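Local structure of glycine oxidase (Bacillus cereus ATCC 14579, 7CYX) at residues A46-V52 against D150-A155; E249-I253 against I263-M267. The protein probably catalyses the FAD-dependent oxidation of glycine to glyoxylate, with release of hydrogen peroxide and ammonium, in thiamine diphosphate biosynthesis. The contacts are given in a common frame with arbitrary orientation. Numbering follows the deposited sequence.

Both contacts border the flavin of one FAD-dependent oxidoreductase chain, their centres 13 Å apart, and they follow one another along the sequence: interaction 1 is complete before interaction 2 begins. Interaction 1 is a two-stranded antiparallel sheet, 49-50 with 151-152, whose first segment hydrogen-bonds the isoalloxazine. Interaction 2 belongs to the hairpin of strands 251-256 and 260-269 in the large mixed sheet. They meet directly: Ala-47 CB lies 3.5 Å from Tyr-252 CE1, and Leu-49 CD1 lies 4.0 Å from Tyr-252 CB. Tyr-252 thus packs the hairpin against the flavin-binding segment, while Lys-256, further along the same strand, hydrogen-bonds both segments of interaction 1.

Interaction 1: A46-V52 against D150-A155. With FAD (flavin-adenine dinucleotide), chain C.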
ATOM      1  N   ALA A  46      -2.913 -14.973   0.073  1.00 43.54           N
ATOM      2  CA  ALA A  46      -4.373 -15.052   0.078  1.00 48.45           C
ATOM      3  C   ALA A  46      -5.009 -13.902  -0.726  1.00 48.76           C
ATOM      4  O   ALA A  46      -4.508 -12.818  -0.764  1.00 48.99           O
ATOM      5  CB  ALA A  46      -4.845 -15.066   1.510  1.00 48.86           C
ATOM      6  N   ALA A  47      -6.164 -14.164  -1.341  1.00 51.35           N
ATOM      7  CA  ALA A  47      -6.866 -13.166  -2.153  1.00 49.42           C
ATOM      8  C   ALA A  47      -7.702 -12.220  -1.275  1.00 47.76           C
ATOM      9  O   ALA A  47      -8.298 -11.298  -1.782  1.00 48.80           O
ATOM     10  CB  ALA A  47      -7.730 -13.854  -3.174  1.00 47.52           C
ATOM     11  N   GLY A  48      -7.743 -12.443   0.039  1.00 48.17           N
ATOM     12  CA  GLY A  48      -8.350 -11.493   0.956  1.00 48.45           C
ATOM     13  C   GLY A  48      -9.856 -11.326   0.765  1.00 49.56           C
ATOM     14  O   GLY A  48     -10.412 -10.300   1.153  1.00 45.52           O
ATOM     15  N   LEU A  49     -10.540 -12.335   0.212  1.00 46.60           N
ATOM     16  CA  LEU A  49     -11.992 -12.256   0.029  1.00 46.87           C
ATOM     17  C   LEU A  49     -12.653 -12.442   1.391  1.00 45.01           C
ATOM     18  O   LEU A  49     -12.135 -13.159   2.206  1.00 49.17           O
ATOM     19  CB  LEU A  49     -12.442 -13.340  -0.949  1.00 50.01           C
ATOM     20  CG  LEU A  49     -11.850 -13.229  -2.354  1.00 53.35           C
ATOM     21  CD1 LEU A  49     -12.290 -14.398  -3.223  1.00 56.61           C
ATOM     22  CD2 LEU A  49     -12.251 -11.916  -3.008  1.00 59.03           C
ATOM     23  N   LEU A  50     -13.760 -11.735   1.627  1.00 55.53           N
ATOM     24  CA  LEU A  50     -14.535 -11.816   2.860  1.00 56.26           C
ATOM     25  C   LEU A  50     -15.955 -12.259   2.497  1.00 69.08           C
ATOM     26  O   LEU A  50     -16.671 -11.523   1.809  1.00 79.25           O
ATOM     27  CB  LEU A  50     -14.557 -10.445   3.546  1.00 56.18           C
ATOM     28  CG  LEU A  50     -13.213  -9.725   3.699  1.00 54.99           C
ATOM     29  CD1 LEU A  50     -13.409  -8.246   4.008  1.00 57.17           C
ATOM     30  CD2 LEU A  50     -12.359 -10.367   4.778  1.00 54.22           C
ATOM     31  N   GLY A  51     -16.329 -13.468   2.934  1.00 75.54           N
ATOM     32  CA  GLY A  51     -17.709 -13.983   2.865  1.00 76.30           C
ATOM     33  C   GLY A  51     -17.886 -14.883   1.657  1.00 78.43           C
ATOM     34  O   GLY A  51     -17.684 -14.426   0.543  1.00 82.12           O
ATOM     35  N   VAL A  52     -18.230 -16.156   1.909  1.00 84.20           N
ATOM     36  CA  VAL A  52     -18.460 -17.259   0.917  1.00 89.77           C
ATOM     37  C   VAL A  52     -17.490 -18.413   1.223  1.00 82.49           C
ATOM     38  O   VAL A  52     -16.343 -18.409   0.802  1.00 73.39           O
ATOM     39  CB  VAL A  52     -18.382 -16.822  -0.563  1.00 83.91           C
ATOM     40  CG1 VAL A  52     -18.294 -18.026  -1.485  1.00 84.25           C
ATOM     41  CG2 VAL A  52     -19.565 -15.949  -0.980  1.00 84.78           C
ATOM     42  N   ASP A 150     -20.666  -7.936   0.482  1.00 53.17           N
ATOM     43  CA  ASP A 150     -19.401  -8.650   0.520  1.00 53.37           C
ATOM     44  C   ASP A 150     -18.287  -7.706   0.061  1.00 50.09           C
ATOM     45  O   ASP A 150     -18.533  -6.704  -0.560  1.00 49.08           O
ATOM     46  CB  ASP A 150     -19.418  -9.922  -0.332  1.00 57.67           C
ATOM     47  CG  ASP A 150     -19.932 -11.160   0.392  1.00 69.51           C
ATOM     48  OD1 ASP A 150     -20.445 -11.020   1.528  1.00 74.25           O
ATOM     49  OD2 ASP A 150     -19.834 -12.261  -0.199  1.00 72.29           O
ATOM     50  N   GLY A 151     -17.060  -8.080   0.367  1.00 49.58           N
ATOM     51  CA  GLY A 151     -15.912  -7.268  -0.043  1.00 54.60           C
ATOM     52  C   GLY A 151     -14.622  -8.007   0.196  1.00 51.77           C
ATOM     53  O   GLY A 151     -14.658  -9.206   0.399  1.00 51.39           O
ATOM     54  N   HIS A 152     -13.517  -7.288   0.196  1.00 47.39           N
ATOM     55  CA  HIS A 152     -12.232  -7.979   0.393  1.00 51.28           C
ATOM     56  C   HIS A 152     -11.191  -6.990   0.897  1.00 50.57           C
ATOM     57  O   HIS A 152     -11.462  -5.797   0.946  1.00 47.12           O
ATOM     58  CB  HIS A 152     -11.791  -8.607  -0.927  1.00 50.11           C
ATOM     59  CG  HIS A 152     -11.804  -7.648  -2.058  1.00 57.98           C
ATOM     60  ND1 HIS A 152     -10.682  -7.345  -2.767  1.00 62.69           N
ATOM     61  CD2 HIS A 152     -12.793  -6.901  -2.579  1.00 58.93           C
ATOM     62  CE1 HIS A 152     -10.983  -6.467  -3.696  1.00 62.05           C
ATOM     63  NE2 HIS A 152     -12.264  -6.181  -3.600  1.00 57.02           N
ATOM     64  N   VAL A 153     -10.039  -7.523   1.263  1.00 46.71           N
ATOM     65  CA  VAL A 153      -8.900  -6.711   1.749  1.00 45.13           C
ATOM     66  C   VAL A 153      -7.628  -7.215   1.075  1.00 43.53           C
ATOM     67  O   VAL A 153      -7.689  -8.148   0.287  1.00 42.47           O
ATOM     68  CB  VAL A 153      -8.779  -6.834   3.272  1.00 49.79           C
ATOM     69  CG1 VAL A 153      -9.849  -6.037   3.980  1.00 51.85           C
ATOM     70  CG2 VAL A 153      -8.803  -8.282   3.714  1.00 49.91           C
ATOM     71  N   ILE A 154      -6.524  -6.546   1.355  1.00 40.64           N
ATOM     72  CA  ILE A 154      -5.209  -7.007   0.853  1.00 45.61           C
ATOM     73  C   ILE A 154      -4.562  -7.739   2.025  1.00 46.13           C
ATOM     74  O   ILE A 154      -4.057  -7.081   2.924  1.00 47.56           O
ATOM     75  CB  ILE A 154      -4.390  -5.823   0.329  1.00 46.46           C
ATOM     76  CG1 ILE A 154      -5.076  -5.215  -0.889  1.00 47.28           C
ATOM     77  CG2 ILE A 154      -2.974  -6.251   0.013  1.00 47.77           C
ATOM     78  CD1 ILE A 154      -4.817  -3.762  -1.060  1.00 47.01           C
ATOM     79  N   ALA A 155      -4.638  -9.064   1.991  1.00 38.14           N
ATOM     80  CA  ALA A 155      -4.163  -9.956   3.065  1.00 41.92           C
ATOM     81  C   ALA A 155      -2.811  -9.531   3.628  1.00 42.76           C
ATOM     82  O   ALA A 155      -2.726  -9.361   4.821  1.00 51.35           O
ATOM     83  CB  ALA A 155      -4.146 -11.374   2.577  1.00 42.32           C
TER
HETATM   84  PA  FAD C 401       0.440 -18.234   8.036  1.00 38.69           P
HETATM   85  O1A FAD C 401       0.192 -16.951   7.348  1.00 37.72           O
HETATM   86  O2A FAD C 401       1.058 -19.335   7.221  1.00 42.97           O
HETATM   87  O5B FAD C 401       1.265 -17.893   9.332  1.00 38.33           O
HETATM   88  C5B FAD C 401       1.960 -18.897   9.995  1.00 42.63           C
HETATM   89  C4B FAD C 401       3.289 -18.274  10.326  1.00 42.95           C
HETATM   90  O4B FAD C 401       3.868 -19.015  11.383  1.00 45.62           O
HETATM   91  C3B FAD C 401       4.263 -18.338   9.170  1.00 46.89           C
HETATM   92  O3B FAD C 401       4.683 -16.984   8.890  1.00 45.60           O
HETATM   93  C2B FAD C 401       5.433 -19.189   9.654  1.00 45.88           C
HETATM   94  O2B FAD C 401       6.692 -18.589   9.320  1.00 47.47           O
HETATM   95  C1B FAD C 401       5.275 -19.121  11.143  1.00 46.85           C
HETATM   96  N9A FAD C 401       5.788 -20.264  11.893  1.00 50.27           N
HETATM   97  C8A FAD C 401       5.411 -21.547  11.723  1.00 53.45           C
HETATM   98  N7A FAD C 401       6.064 -22.343  12.592  1.00 54.37           N
HETATM   99  C5A FAD C 401       6.828 -21.550  13.359  1.00 47.91           C
HETATM  100  C6A FAD C 401       7.752 -21.776  14.468  1.00 46.60           C
HETATM  101  N6A FAD C 401       7.939 -23.047  14.884  1.00 43.45           N
HETATM  102  N1A FAD C 401       8.405 -20.703  14.988  1.00 43.45           N
HETATM  103  C2A FAD C 401       8.196 -19.472  14.504  1.00 46.03           C
HETATM  104  N3A FAD C 401       7.358 -19.192  13.479  1.00 44.72           N
HETATM  105  C4A FAD C 401       6.652 -20.180  12.895  1.00 47.78           C
HETATM  106  N1  FAD C 401      -8.527 -16.621   3.308  1.00 47.62           N
HETATM  107  C2  FAD C 401      -9.622 -15.798   3.240  1.00 50.23           C
HETATM  108  O2  FAD C 401     -10.144 -15.505   4.342  1.00 50.48           O
HETATM  109  N3  FAD C 401     -10.110 -15.322   2.069  1.00 44.83           N
HETATM  110  C4  FAD C 401      -9.490 -15.614   0.904  1.00 48.53           C
HETATM  111  O4  FAD C 401      -9.870 -15.166  -0.209  1.00 49.30           O
HETATM  112  C4X FAD C 401      -8.315 -16.523   0.924  1.00 44.04           C
HETATM  113  N5  FAD C 401      -7.685 -16.889  -0.199  1.00 44.38           N
HETATM  114  C5X FAD C 401      -6.605 -17.695  -0.153  1.00 45.99           C
HETATM  115  C6  FAD C 401      -5.960 -18.027  -1.331  1.00 45.49           C
HETATM  116  C7  FAD C 401      -4.856 -18.862  -1.304  1.00 42.93           C
HETATM  117  C7M FAD C 401      -4.153 -19.246  -2.595  1.00 45.57           C
HETATM  118  C8  FAD C 401      -4.350 -19.375  -0.036  1.00 39.81           C
HETATM  119  C8M FAD C 401      -3.127 -20.279   0.022  1.00 42.23           C
HETATM  120  C9  FAD C 401      -4.983 -19.041   1.117  1.00 43.06           C
HETATM  121  C9A FAD C 401      -6.089 -18.222   1.127  1.00 42.03           C
HETATM  122  N10 FAD C 401      -6.718 -17.858   2.326  1.00 44.20           N
HETATM  123  C10 FAD C 401      -7.852 -17.020   2.229  1.00 45.03           C
HETATM  124  C1' FAD C 401      -6.348 -18.405   3.638  1.00 43.11           C
HETATM  125  C2' FAD C 401      -5.411 -17.633   4.511  1.00 44.31           C
HETATM  126  O2' FAD C 401      -4.202 -17.411   3.766  1.00 44.03           O
HETATM  127  C3' FAD C 401      -5.130 -18.485   5.737  1.00 45.36           C
HETATM  128  O3' FAD C 401      -6.321 -19.168   6.226  1.00 41.84           O
HETATM  129  C4' FAD C 401      -4.406 -17.589   6.750  1.00 44.83           C
HETATM  130  O4' FAD C 401      -3.328 -16.885   6.111  1.00 44.84           O
HETATM  131  C5' FAD C 401      -3.772 -18.371   7.868  1.00 43.18           C
HETATM  132  O5' FAD C 401      -2.950 -17.471   8.588  1.00 45.66           O
HETATM  133  P   FAD C 401      -1.927 -18.038   9.669  1.00 43.19           P
HETATM  134  O1P FAD C 401      -2.564 -19.105  10.482  1.00 46.21           O
HETATM  135  O2P FAD C 401      -1.274 -16.848  10.320  1.00 44.16           O
HETATM  136  O3P FAD C 401      -0.938 -18.832   8.654  1.00 43.56           O
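This is a short antiparallel strand pairing, buried near the centre of the chain, that holds a flavin-binding segment against residues leading into helix 155-168. Leu-49 and His-152 form the non-hydrogen-bonded pair, with CA atoms 4.3 Å apart; Leu-50 and Gly-151 form the hydrogen-bonded pair. Two backbone bonds tie the segments together: Val-153 N gives to Gly-48 O at 2.8 Å, and Leu-50 N gives to Gly-151 O at 3.0 Å. Gly-48 takes a positive phi (65°) and packs so tightly that a CB would sit 2.1 Å from Val-153 O, so no larger residue would fit this backbone. Its CA instead makes a CA-H...O contact of 3.5 Å with Val-153 O. Gly-51, also at positive phi, lies beside the carboxylate of Asp-150.

Apolar contacts close the gaps: Ala-46 CB meets Ala-155 CB at 3.9 Å, and Leu-50 CD1 lies 4.2 Å from Val-153 CG1. The His-152 ring leads away from the pairing, and its ND1 hydrogen-bonds Lys-256 NZ, which also binds Ala-47 O and Val-153 O.

The pairing leaves Leu-49 with its own amide and carbonyl turned to the cofactor. Leu-49 N donates to FAD O4 at 2.9 Å, and FAD N3 donates to Leu-49 O at 3.0 Å, while Ala-47 N comes within 3.3 Å of FAD N5. The alternation of an antiparallel edge therefore does two jobs: Gly-48 O and Leu-50 N serve the neighbouring strand, and the N and O atoms of Leu-49 itself hydrogen-bond the pyrimidine edge of the flavin, at O4 and N3.

Interaction 2: E249-I253 against I263-M267; sequences ERFYI and IGATM
Build two antiparallel strands, CA 250-253 and CA 263-267 running 157° apart end to end. Arg-250 enters at positive phi (phi/psi 84/-28); Tyr-252 (-144/152), Ile-253 (-123/122) and Ile-263 (-137/125) are extended, Gly-264 almost fully stretched (-172/-176). Tyr-252 faces Gly-264 as the hydrogen-bonded pair (CA-CA 5.7 Å), Ile-253 faces Ile-263 as the non-hydrogen-bonded one (CA-CA 4.6 Å). Tyr-252 N donates to Gly-264 O (2.8 Å, 170°) and Gly-264 N to Tyr-252 O (3.2 Å). CA-H...O contacts of 3.4 Å supplement these acceptors, from Phe-251 CA to Gly-264 O and Ile-263 CA to Tyr-252 O. Backbone bonds of Ile-253 with Ile-246 and Ile-263 with Val-233 carry the hairpin into the large mixed sheet.

Set Tyr-252 chi1 to p, its ring covering Gly-264 CA (CH-pi, 4.2 Å to the centroid). Make the Gly-264 to Ala-265 peptide cis. Put Phe-251 at t, CZ 3.6 Å from Ile-263 CG2. Thr-266 OG1 hydrogen-bonds Glu-231, Thr-266 O Arg-308. Tyr-252 and Ala-265 touch FAD, making this a beta hairpin at the wall of the flavin pocket.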
ATOM      1  N   GLU A 249     -17.442 -21.561  -8.029  1.00 52.50           N
ATOM      2  CA  GLU A 249     -17.112 -22.873  -7.425  1.00 61.34           C
ATOM      3  C   GLU A 249     -15.679 -22.856  -6.891  1.00 64.52           C
ATOM      4  O   GLU A 249     -14.887 -23.714  -7.327  1.00 69.40           O
ATOM      5  CB  GLU A 249     -17.235 -23.958  -8.491  1.00 64.71           C
ATOM      6  CG  GLU A 249     -18.627 -24.499  -8.680  1.00 74.17           C
ATOM      7  CD  GLU A 249     -18.611 -25.965  -9.055  1.00 81.40           C
ATOM      8  OE1 GLU A 249     -18.846 -26.797  -8.169  1.00 85.10           O
ATOM      9  OE2 GLU A 249     -18.333 -26.266 -10.219  1.00 74.58           O
ATOM     10  N   ARG A 250     -15.373 -21.860  -6.058  1.00 62.49           N
ATOM     11  CA  ARG A 250     -14.069 -21.578  -5.388  1.00 58.32           C
ATOM     12  C   ARG A 250     -13.099 -20.798  -6.286  1.00 49.17           C
ATOM     13  O   ARG A 250     -12.290 -20.069  -5.737  1.00 45.79           O
ATOM     14  CB  ARG A 250     -13.461 -22.769  -4.639  1.00 62.61           C
ATOM     15  CG  ARG A 250     -14.354 -23.365  -3.565  1.00 68.01           C
ATOM     16  CD  ARG A 250     -13.932 -24.778  -3.228  1.00 66.84           C
ATOM     17  NE  ARG A 250     -14.172 -25.170  -1.850  1.00 75.50           N
ATOM     18  CZ  ARG A 250     -13.389 -25.987  -1.160  1.00 77.72           C
ATOM     19  NH1 ARG A 250     -12.292 -26.467  -1.711  1.00 74.99           N
ATOM     20  NH2 ARG A 250     -13.689 -26.310   0.084  1.00 74.40           N
ATOM     21  N   PHE A 251     -13.195 -20.926  -7.605  1.00 45.92           N
ATOM     22  CA  PHE A 251     -12.291 -20.182  -8.510  1.00 44.04           C
ATOM     23  C   PHE A 251     -12.661 -18.701  -8.469  1.00 47.78           C
ATOM     24  O   PHE A 251     -13.837 -18.361  -8.449  1.00 45.33           O
ATOM     25  CB  PHE A 251     -12.374 -20.754  -9.918  1.00 46.61           C
ATOM     26  CG  PHE A 251     -11.359 -20.212 -10.886  1.00 49.76           C
ATOM     27  CD1 PHE A 251     -10.101 -20.763 -10.974  1.00 54.08           C
ATOM     28  CD2 PHE A 251     -11.671 -19.165 -11.724  1.00 47.97           C
ATOM     29  CE1 PHE A 251      -9.172 -20.272 -11.869  1.00 52.94           C
ATOM     30  CE2 PHE A 251     -10.744 -18.677 -12.620  1.00 44.01           C
ATOM     31  CZ  PHE A 251      -9.496 -19.229 -12.689  1.00 51.07           C
ATOM     32  N   TYR A 252     -11.663 -17.830  -8.474  1.00 44.33           N
ATOM     33  CA  TYR A 252     -12.006 -16.400  -8.374  1.00 43.87           C
ATOM     34  C   TYR A 252     -11.088 -15.528  -9.212  1.00 43.02           C
ATOM     35  O   TYR A 252      -9.958 -15.874  -9.477  1.00 47.72           O
ATOM     36  CB  TYR A 252     -11.849 -15.938  -6.931  1.00 47.77           C
ATOM     37  CG  TYR A 252     -10.493 -16.239  -6.361  1.00 50.71           C
ATOM     38  CD1 TYR A 252      -9.422 -15.411  -6.616  1.00 51.40           C
ATOM     39  CD2 TYR A 252     -10.275 -17.365  -5.601  1.00 50.81           C
ATOM     40  CE1 TYR A 252      -8.168 -15.686  -6.117  1.00 54.71           C
ATOM     41  CE2 TYR A 252      -9.028 -17.655  -5.088  1.00 53.79           C
ATOM     42  CZ  TYR A 252      -7.971 -16.813  -5.349  1.00 58.62           C
ATOM     43  OH  TYR A 252      -6.740 -17.085  -4.851  1.00 60.44           O
ATOM     44  N   ILE A 253     -11.655 -14.406  -9.617  1.00 41.59           N
ATOM     45  CA  ILE A 253     -10.938 -13.315 -10.312  1.00 44.04           C
ATOM     46  C   ILE A 253     -11.206 -12.118  -9.418  1.00 47.52           C
ATOM     47  O   ILE A 253     -12.352 -11.849  -9.150  1.00 52.08           O
ATOM     48  CB  ILE A 253     -11.465 -13.079 -11.731  1.00 41.61           C
ATOM     49  CG1 ILE A 253     -11.465 -14.362 -12.557  1.00 41.11           C
ATOM     50  CG2 ILE A 253     -10.666 -11.984 -12.400  1.00 41.00           C
ATOM     51  CD1 ILE A 253     -11.674 -14.132 -14.021  1.00 40.23           C
ATOM     52  N   ILE A 263      -5.979 -14.050  -9.734  1.00 41.55           N
ATOM     53  CA  ILE A 263      -6.743 -15.150 -10.319  1.00 38.92           C
ATOM     54  C   ILE A 263      -6.210 -16.483  -9.800  1.00 42.90           C
ATOM     55  O   ILE A 263      -5.043 -16.802  -9.993  1.00 48.23           O
ATOM     56  CB  ILE A 263      -6.636 -15.129 -11.854  1.00 41.71           C
ATOM     57  CG1 ILE A 263      -6.800 -13.734 -12.453  1.00 42.92           C
ATOM     58  CG2 ILE A 263      -7.608 -16.119 -12.468  1.00 48.07           C
ATOM     59  CD1 ILE A 263      -6.200 -13.598 -13.826  1.00 44.35           C
ATOM     60  N   GLY A 264      -7.103 -17.291  -9.237  1.00 46.67           N
ATOM     61  CA  GLY A 264      -6.750 -18.553  -8.610  1.00 47.57           C
ATOM     62  C   GLY A 264      -7.995 -19.350  -8.222  1.00 48.20           C
ATOM     63  O   GLY A 264      -9.100 -18.947  -8.548  1.00 53.00           O
ATOM     64  N   ALA A 265      -7.830 -20.499  -7.562  1.00 46.91           N
ATOM     65  CA  ALA A 265      -6.547 -21.013  -7.135  1.00 49.17           C
ATOM     66  C   ALA A 265      -6.615 -22.544  -7.104  1.00 48.28           C
ATOM     67  O   ALA A 265      -7.656 -23.109  -6.746  1.00 44.06           O
ATOM     68  CB  ALA A 265      -6.234 -20.434  -5.777  1.00 55.15           C
ATOM     69  N   THR A 266      -5.513 -23.204  -7.479  1.00 43.85           N
ATOM     70  CA  THR A 266      -5.443 -24.655  -7.465  1.00 40.90           C
ATOM     71  C   THR A 266      -5.435 -25.156  -6.025  1.00 44.76           C
ATOM     72  O   THR A 266      -5.162 -24.401  -5.082  1.00 40.77           O
ATOM     73  CB  THR A 266      -4.183 -25.218  -8.128  1.00 43.15           C
ATOM     74  OG1 THR A 266      -3.026 -24.756  -7.417  1.00 43.22           O
ATOM     75  CG2 THR A 266      -4.125 -24.870  -9.592  1.00 41.30           C
ATOM     76  N   MET A 267      -5.696 -26.457  -5.892  1.00 47.18           N
ATOM     77  CA  MET A 267      -5.730 -27.142  -4.626  1.00 50.72           C
ATOM     78  C   MET A 267      -4.808 -28.372  -4.709  1.00 50.76           C
ATOM     79  O   MET A 267      -5.064 -29.296  -5.485  1.00 50.79           O
ATOM     80  CB  MET A 267      -7.168 -27.562  -4.295  1.00 54.29           C
ATOM     81  CG  MET A 267      -7.418 -27.731  -2.803  1.00 67.27           C
ATOM     82  SD  MET A 267      -9.121 -28.221  -2.378  1.00 83.50           S
ATOM     83  CE  MET A 267      -8.923 -29.980  -2.085  1.00 75.78           C
TER